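DNA repair protein PprA (Deinococcus deserti, PDB 6MC8) is a dimeric, probably DNA-binding protein of DNA damage repair, linked to filament formation and genome segregation. Local coordinates at residues G154-R166 / G268-M280. The protein carries 2 engineered substitutions. Numbering follows the deposited sequence.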
ATOM      1  N   GLY A 154      22.081  -8.023  -0.561  1.00 51.77           N
ATOM      2  CA  GLY A 154      21.594  -9.115   0.253  1.00 52.64           C
ATOM      3  C   GLY A 154      20.238  -9.594  -0.233  1.00 53.00           C
ATOM      4  O   GLY A 154      19.753  -9.188  -1.290  1.00 50.12           O
ATOM      5  N   LEU A 155      19.649 -10.481   0.562  1.00 55.01           N
ATOM      6  CA  LEU A 155      18.288 -10.944   0.339  1.00 56.14           C
ATOM      7  C   LEU A 155      17.413 -10.654   1.558  1.00 49.02           C
ATOM      8  O   LEU A 155      16.252 -11.068   1.603  1.00 40.72           O
ATOM      9  CB  LEU A 155      18.308 -12.437  -0.021  1.00 49.52           C
ATOM     10  CG  LEU A 155      17.140 -13.126  -0.736  1.00 42.65           C
ATOM     11  CD1 LEU A 155      16.950 -12.517  -2.103  1.00 34.25           C
ATOM     12  CD2 LEU A 155      17.387 -14.609  -0.865  1.00 40.52           C
ATOM     13  N   GLY A 156      17.943  -9.905   2.528  1.00 47.40           N
ATOM     14  CA  GLY A 156      17.214  -9.670   3.764  1.00 43.41           C
ATOM     15  C   GLY A 156      16.173  -8.577   3.635  1.00 40.32           C
ATOM     16  O   GLY A 156      15.153  -8.593   4.328  1.00 40.88           O
ATOM     17  N   GLN A 157      16.431  -7.595   2.768  1.00 39.15           N
ATOM     18  CA  GLN A 157      15.409  -6.609   2.430  1.00 33.46           C
ATOM     19  C   GLN A 157      14.225  -7.259   1.729  1.00 35.76           C
ATOM     20  O   GLN A 157      13.072  -7.020   2.097  1.00 34.65           O
ATOM     21  CB  GLN A 157      16.000  -5.504   1.559  1.00 29.42           C
ATOM     22  CG  GLN A 157      16.696  -4.388   2.304  1.00 37.70           C
ATOM     23  CD  GLN A 157      17.407  -3.438   1.370  1.00 37.80           C
ATOM     24  OE1 GLN A 157      17.678  -3.775   0.231  1.00 44.97           O
ATOM     25  NE2 GLN A 157      17.640  -2.224   1.823  1.00 34.05           N
ATOM     26  N   LEU A 158      14.494  -8.102   0.734  1.00 39.19           N
ATOM     27  CA  LEU A 158      13.420  -8.705  -0.049  1.00 33.55           C
ATOM     28  C   LEU A 158      12.643  -9.734   0.755  1.00 35.86           C
ATOM     29  O   LEU A 158      11.466  -9.971   0.478  1.00 33.60           O
ATOM     30  CB  LEU A 158      13.988  -9.341  -1.314  1.00 30.74           C
ATOM     31  CG  LEU A 158      14.472  -8.355  -2.367  1.00 36.04           C
ATOM     32  CD1 LEU A 158      15.237  -9.065  -3.453  1.00 33.05           C
ATOM     33  CD2 LEU A 158      13.280  -7.626  -2.951  1.00 32.34           C
ATOM     34  N   ARG A 159      13.274 -10.347   1.756  1.00 39.10           N
ATOM     35  CA  ARG A 159      12.595 -11.368   2.546  1.00 36.43           C
ATOM     36  C   ARG A 159      11.499 -10.760   3.410  1.00 35.50           C
ATOM     37  O   ARG A 159      10.418 -11.334   3.554  1.00 41.08           O
ATOM     38  CB  ARG A 159      13.610 -12.126   3.399  1.00 38.92           C
ATOM     39  CG  ARG A 159      13.021 -13.263   4.201  1.00 40.62           C
ATOM     40  CD  ARG A 159      14.104 -14.071   4.869  1.00 37.31           C
ATOM     41  NE  ARG A 159      14.901 -14.794   3.886  1.00 45.43           N
ATOM     42  CZ  ARG A 159      14.572 -15.982   3.392  1.00 53.89           C
ATOM     43  NH1 ARG A 159      13.467 -16.586   3.803  1.00 49.89           N
ATOM     44  NH2 ARG A 159      15.352 -16.574   2.500  1.00 48.99           N
ATOM     45  N   VAL A 160      11.748  -9.576   3.964  1.00 32.03           N
ATOM     46  CA  VAL A 160      10.740  -8.922   4.788  1.00 34.78           C
ATOM     47  C   VAL A 160       9.667  -8.282   3.912  1.00 32.27           C
ATOM     48  O   VAL A 160       8.482  -8.277   4.264  1.00 37.54           O
ATOM     49  CB  VAL A 160      11.421  -7.907   5.726  1.00 33.90           C
ATOM     50  CG1 VAL A 160      10.413  -7.195   6.601  1.00 34.27           C
ATOM     51  CG2 VAL A 160      12.460  -8.597   6.580  1.00 29.30           C
ATOM     52  N   LEU A 161      10.055  -7.765   2.745  1.00 29.02           N
ATOM     53  CA  LEU A 161       9.095  -7.121   1.851  1.00 32.98           C
ATOM     54  C   LEU A 161       8.135  -8.133   1.233  1.00 32.20           C
ATOM     55  O   LEU A 161       6.954  -7.838   1.025  1.00 27.89           O
ATOM     56  CB  LEU A 161       9.838  -6.347   0.761  1.00 32.12           C
ATOM     57  CG  LEU A 161      10.619  -5.095   1.160  1.00 30.73           C
ATOM     58  CD1 LEU A 161      11.509  -4.650   0.025  1.00 28.69           C
ATOM     59  CD2 LEU A 161       9.695  -3.977   1.563  1.00 29.13           C
ATOM     60  N   ILE A 162       8.623  -9.337   0.941  1.00 34.76           N
ATOM     61  CA  ILE A 162       7.768 -10.363   0.352  1.00 34.82           C
ATOM     62  C   ILE A 162       6.881 -10.997   1.418  1.00 33.35           C
ATOM     63  O   ILE A 162       5.666 -11.126   1.236  1.00 30.81           O
ATOM     64  CB  ILE A 162       8.626 -11.408  -0.388  1.00 29.81           C
ATOM     65  CG1 ILE A 162       9.224 -10.808  -1.659  1.00 27.49           C
ATOM     66  CG2 ILE A 162       7.831 -12.622  -0.755  1.00 31.32           C
ATOM     67  CD1 ILE A 162      10.321 -11.642  -2.253  1.00 26.28           C
ATOM     68  N   GLU A 163       7.467 -11.375   2.557  1.00 31.48           N
ATOM     69  CA  GLU A 163       6.714 -12.085   3.589  1.00 36.38           C
ATOM     70  C   GLU A 163       5.755 -11.161   4.328  1.00 34.34           C
ATOM     71  O   GLU A 163       4.582 -11.497   4.524  1.00 31.37           O
ATOM     72  CB  GLU A 163       7.667 -12.739   4.588  1.00 34.79           C
ATOM     73  CG  GLU A 163       8.429 -13.933   4.074  1.00 36.69           C
ATOM     74  CD  GLU A 163       9.400 -14.474   5.098  1.00 34.29           C
ATOM     75  OE1 GLU A 163       9.623 -13.798   6.118  1.00 36.96           O
ATOM     76  OE2 GLU A 163       9.926 -15.581   4.893  1.00 39.56           O
ATOM     77  N   ASP A 164       6.235  -9.997   4.753  1.00 35.50           N
ATOM     78  CA  ASP A 164       5.564  -9.215   5.777  1.00 36.26           C
ATOM     79  C   ASP A 164       4.917  -7.941   5.262  1.00 36.28           C
ATOM     80  O   ASP A 164       4.019  -7.414   5.920  1.00 35.25           O
ATOM     81  CB  ASP A 164       6.560  -8.855   6.885  1.00 37.74           C
ATOM     82  CG  ASP A 164       7.123 -10.071   7.571  1.00 42.36           C
ATOM     83  OD1 ASP A 164       6.405 -11.081   7.679  1.00 45.70           O
ATOM     84  OD2 ASP A 164       8.298 -10.025   7.979  1.00 42.58           O
ATOM     85  N   ALA A 165       5.334  -7.429   4.118  1.00 36.35           N
ATOM     86  CA  ALA A 165       4.861  -6.122   3.708  1.00 30.30           C
ATOM     87  C   ALA A 165       3.643  -6.222   2.798  1.00 25.92           C
ATOM     88  O   ALA A 165       3.276  -7.284   2.297  1.00 29.13           O
ATOM     89  CB  ALA A 165       5.976  -5.346   3.011  1.00 29.40           C
ATOM     90  N   ARG A 166       3.013  -5.071   2.607  1.00 23.62           N
ATOM     91  CA  ARG A 166       1.990  -4.805   1.607  1.00 33.44           C
ATOM     92  C   ARG A 166       2.696  -4.352   0.336  1.00 28.11           C
ATOM     93  O   ARG A 166       3.769  -4.880   0.033  1.00 33.90           O
ATOM     94  CB  ARG A 166       0.983  -3.789   2.129  1.00 26.98           C
ATOM     95  CG  ARG A 166       0.186  -4.334   3.299  1.00 31.60           C
ATOM     96  CD  ARG A 166      -0.592  -3.263   4.016  1.00 35.08           C
ATOM     97  NE  ARG A 166      -1.245  -3.783   5.212  1.00 38.02           N
ATOM     98  CZ  ARG A 166      -2.528  -4.105   5.290  1.00 36.68           C
ATOM     99  NH1 ARG A 166      -3.325  -3.918   4.254  1.00 29.92           N
ATOM    100  NH2 ARG A 166      -3.022  -4.579   6.421  1.00 34.82           N
ATOM    101  N   GLY A 268      -1.894 -14.499  -4.647  1.00 39.49           N
ATOM    102  CA  GLY A 268      -2.358 -15.370  -3.589  1.00 52.71           C
ATOM    103  C   GLY A 268      -1.337 -15.730  -2.530  1.00 52.78           C
ATOM    104  O   GLY A 268      -0.594 -14.873  -2.047  1.00 53.91           O
ATOM    105  N   ARG A 269      -1.300 -17.012  -2.168  1.00 48.14           N
ATOM    106  CA  ARG A 269      -0.523 -17.439  -1.011  1.00 50.81           C
ATOM    107  C   ARG A 269       0.947 -17.611  -1.365  1.00 50.11           C
ATOM    108  O   ARG A 269       1.824 -17.471  -0.506  1.00 46.10           O
ATOM    109  CB  ARG A 269      -1.124 -18.731  -0.452  1.00 50.58           C
ATOM    110  CG  ARG A 269      -0.615 -19.163   0.910  1.00 52.45           C
ATOM    111  CD  ARG A 269       0.391 -20.294   0.830  1.00 55.34           C
ATOM    112  NE  ARG A 269      -0.207 -21.518   0.310  1.00 48.53           N
ATOM    113  CZ  ARG A 269       0.487 -22.590  -0.050  1.00 46.15           C
ATOM    114  NH1 ARG A 269      -0.137 -23.663  -0.509  1.00 48.01           N
ATOM    115  NH2 ARG A 269       1.805 -22.592   0.065  1.00 45.28           N
ATOM    116  N   GLU A 270       1.239 -17.896  -2.632  1.00 50.94           N
ATOM    117  CA  GLU A 270       2.620 -18.072  -3.060  1.00 48.03           C
ATOM    118  C   GLU A 270       3.349 -16.745  -3.213  1.00 42.43           C
ATOM    119  O   GLU A 270       4.580 -16.735  -3.280  1.00 42.10           O
ATOM    120  CB  GLU A 270       2.666 -18.847  -4.378  1.00 46.43           C
ATOM    121  CG  GLU A 270       2.220 -20.301  -4.286  1.00 47.25           C
ATOM    122  CD  GLU A 270       0.715 -20.478  -4.386  1.00 60.14           C
ATOM    123  OE1 GLU A 270      -0.000 -19.475  -4.578  1.00 54.09           O
ATOM    124  OE2 GLU A 270       0.246 -21.627  -4.270  1.00 69.19           O
ATOM    125  N   GLY A 271       2.610 -15.640  -3.182  1.00 44.19           N
ATOM    126  CA  GLY A 271       3.119 -14.262  -3.303  1.00 32.77           C
ATOM    127  C   GLY A 271       3.970 -13.837  -2.134  1.00 35.36           C
ATOM    128  O   GLY A 271       4.686 -12.887  -2.268  1.00 28.93           O
ATOM    129  N   ARG A 272       3.798 -14.473  -0.986  1.00 36.53           N
ATOM    130  CA  ARG A 272       4.584 -14.108   0.216  1.00 37.48           C
ATOM    131  C   ARG A 272       5.733 -15.078   0.495  1.00 37.52           C
ATOM    132  O   ARG A 272       6.290 -14.975   1.566  1.00 31.86           O
ATOM    133  CB  ARG A 272       3.679 -13.939   1.426  1.00 29.25           C
ATOM    134  CG  ARG A 272       2.655 -12.846   1.229  1.00 32.21           C
ATOM    135  CD  ARG A 272       2.150 -12.205   2.480  1.00 28.49           C
ATOM    136  NE  ARG A 272       1.325 -11.101   2.097  1.00 28.12           N
ATOM    137  CZ  ARG A 272       1.682  -9.856   2.127  1.00 29.55           C
ATOM    138  NH1 ARG A 272       2.867  -9.511   2.557  1.00 30.12           N
ATOM    139  NH2 ARG A 272       0.847  -8.935   1.723  1.00 33.25           N
ATOM    140  N   GLU A 273       6.065 -15.958  -0.442  1.00 32.90           N
ATOM    141  CA  GLU A 273       7.151 -16.901  -0.232  1.00 37.55           C
ATOM    142  C   GLU A 273       8.353 -16.486  -1.070  1.00 38.39           C
ATOM    143  O   GLU A 273       8.200 -16.092  -2.229  1.00 38.48           O
ATOM    144  CB  GLU A 273       6.713 -18.320  -0.585  1.00 37.48           C
ATOM    145  CG  GLU A 273       5.583 -18.842   0.284  1.00 38.43           C
ATOM    146  CD  GLU A 273       5.977 -19.015   1.736  1.00 49.25           C
ATOM    147  OE1 GLU A 273       7.153 -19.328   2.007  1.00 56.68           O
ATOM    148  OE2 GLU A 273       5.106 -18.842   2.612  1.00 49.11           O
ATOM    149  N   VAL A 274       9.545 -16.570  -0.479  1.00 32.45           N
ATOM    150  CA  VAL A 274      10.736 -16.093  -1.171  1.00 35.60           C
ATOM    151  C   VAL A 274      11.257 -17.147  -2.138  1.00 39.51           C
ATOM    152  O   VAL A 274      11.960 -16.826  -3.101  1.00 40.87           O
ATOM    153  CB  VAL A 274      11.814 -15.669  -0.158  1.00 33.87           C
ATOM    154  CG1 VAL A 274      11.304 -14.547   0.719  1.00 39.87           C
ATOM    155  CG2 VAL A 274      12.243 -16.842   0.691  1.00 47.99           C
ATOM    156  N   ASP A 275      10.922 -18.417  -1.906  1.00 38.36           N
ATOM    157  CA  ASP A 275      11.377 -19.460  -2.814  1.00 40.91           C
ATOM    158  C   ASP A 275      10.540 -19.468  -4.084  1.00 36.45           C
ATOM    159  O   ASP A 275      10.991 -19.942  -5.133  1.00 39.83           O
ATOM    160  CB  ASP A 275      11.340 -20.821  -2.123  1.00 41.94           C
ATOM    161  CG  ASP A 275      12.369 -20.942  -1.016  1.00 47.41           C
ATOM    162  OD1 ASP A 275      13.397 -20.239  -1.077  1.00 46.97           O
ATOM    163  OD2 ASP A 275      12.160 -21.754  -0.092  1.00 45.66           O
ATOM    164  N   ARG A 276       9.315 -18.944  -4.008  1.00 34.59           N
ATOM    165  CA  ARG A 276       8.523 -18.723  -5.209  1.00 32.63           C
ATOM    166  C   ARG A 276       9.100 -17.582  -6.037  1.00 35.11           C
ATOM    167  O   ARG A 276       9.237 -17.704  -7.257  1.00 31.46           O
ATOM    168  CB  ARG A 276       7.073 -18.426  -4.842  1.00 28.97           C
ATOM    169  CG  ARG A 276       6.194 -18.159  -6.040  1.00 33.02           C
ATOM    170  CD  ARG A 276       5.919 -19.417  -6.829  1.00 31.66           C
ATOM    171  NE  ARG A 276       5.141 -19.127  -8.025  1.00 42.23           N
ATOM    172  CZ  ARG A 276       5.663 -18.957  -9.233  1.00 40.90           C
ATOM    173  NH1 ARG A 276       6.964 -19.104  -9.419  1.00 39.98           N
ATOM    174  NH2 ARG A 276       4.879 -18.682 -10.263  1.00 31.51           N
ATOM    175  N   TRP A 277       9.441 -16.467  -5.375  1.00 33.07           N
ATOM    176  CA  TRP A 277      10.025 -15.307  -6.047  1.00 30.87           C
ATOM    177  C   TRP A 277      11.346 -15.650  -6.721  1.00 30.68           C
ATOM    178  O   TRP A 277      11.658 -15.121  -7.792  1.00 33.91           O
ATOM    179  CB  TRP A 277      10.246 -14.171  -5.046  1.00 32.80           C
ATOM    180  CG  TRP A 277      10.972 -13.011  -5.650  1.00 31.69           C
ATOM    181  CD1 TRP A 277      10.458 -12.049  -6.460  1.00 29.94           C
ATOM    182  CD2 TRP A 277      12.381 -12.767  -5.584  1.00 31.82           C
ATOM    183  NE1 TRP A 277      11.451 -11.192  -6.863  1.00 33.48           N
ATOM    184  CE2 TRP A 277      12.641 -11.617  -6.342  1.00 27.65           C
ATOM    185  CE3 TRP A 277      13.444 -13.414  -4.951  1.00 32.43           C
ATOM    186  CZ2 TRP A 277      13.917 -11.087  -6.472  1.00 35.37           C
ATOM    187  CZ3 TRP A 277      14.704 -12.890  -5.081  1.00 39.30           C
ATOM    188  CH2 TRP A 277      14.934 -11.737  -5.834  1.00 37.16           C
ATOM    189  N   LYS A 278      12.145 -16.510  -6.089  1.00 36.58           N
ATOM    190  CA  LYS A 278      13.391 -16.950  -6.701  1.00 38.12           C
ATOM    191  C   LYS A 278      13.119 -17.773  -7.952  1.00 32.09           C
ATOM    192  O   LYS A 278      13.857 -17.683  -8.938  1.00 34.46           O
ATOM    193  CB  LYS A 278      14.210 -17.749  -5.690  1.00 34.57           C
ATOM    194  CG  LYS A 278      15.273 -16.942  -4.983  1.00 31.04           C
ATOM    195  CD  LYS A 278      15.888 -17.721  -3.835  1.00 31.85           C
ATOM    196  N   ALA A 279      12.038 -18.549  -7.942  1.00 29.49           N
ATOM    197  CA  ALA A 279      11.644 -19.281  -9.136  1.00 30.37           C
ATOM    198  C   ALA A 279      10.985 -18.360 -10.155  1.00 30.52           C
ATOM    199  O   ALA A 279      10.953 -18.674 -11.347  1.00 28.63           O
ATOM    200  CB  ALA A 279      10.710 -20.426  -8.756  1.00 24.61           C
ATOM    201  N   MET A 280      10.467 -17.216  -9.704  1.00 27.78           N
ATOM    202  CA  MET A 280       9.836 -16.264 -10.612  1.00 29.40           C
ATOM    203  C   MET A 280      10.875 -15.506 -11.428  1.00 29.25           C
ATOM    204  O   MET A 280      10.730 -15.349 -12.645  1.00 28.64           O
ATOM    205  CB  MET A 280       8.968 -15.287  -9.819  1.00 30.39           C
ATOM    206  CG  MET A 280       7.653 -15.838  -9.323  1.00 37.58           C
ATOM    207  SD  MET A 280       6.882 -14.812  -8.066  1.00 38.77           S
ATOM    208  CE  MET A 280       6.448 -13.373  -9.019  1.00 23.78           C
TER
HETATM  209  O   HOH W   1       9.286 -16.443   2.636  1.00 38.55           O
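One face of the Trp277 ring carries Ile162 CD1, which sits 3.6 Å above the plane and toward the rim, an off-centre CH-pi contact with the five-membered ring. Obliquely to the six-membered ring come Leu158 CD1, 3.6 Å from Trp277 CH2, and Leu155 CD1, which touches CZ3. Val274 CG1 lies over one face of the Arg159 guanidinium, near its rim, while Val274 CG2 meets Arg159 NH1 at 3.4 Å. Arg272 instead turns its guanidinium edge to Glu163 O and Ala165 O; its weak bonds there are doubtful, the model being too tight at Ala165. With CG anti to its carbonyl carbon (chi1 -61°), its chain extends past Ile162 O, which Arg272 CA meets in a C-H...O contact. Arg185 NH2 of strand 179-186 bonds both Ile162 O and Gly271 O, bridging the segments. A water donates to Glu163 OE2 and accepts from Val274 N. Helix 156-163 and the first turns of the long helix, 274-280, cross at 111°, with a closest axis approach of 10.4 Å. Both pack on the four-stranded antiparallel sheet: Trp277 touches strand 189-195, its NE1 hydrogen-bonded to Thr183 OG1, and Ile162 rests on Phe168. Arg272 also packs against His147 of the second subunit, beside the dimer interface.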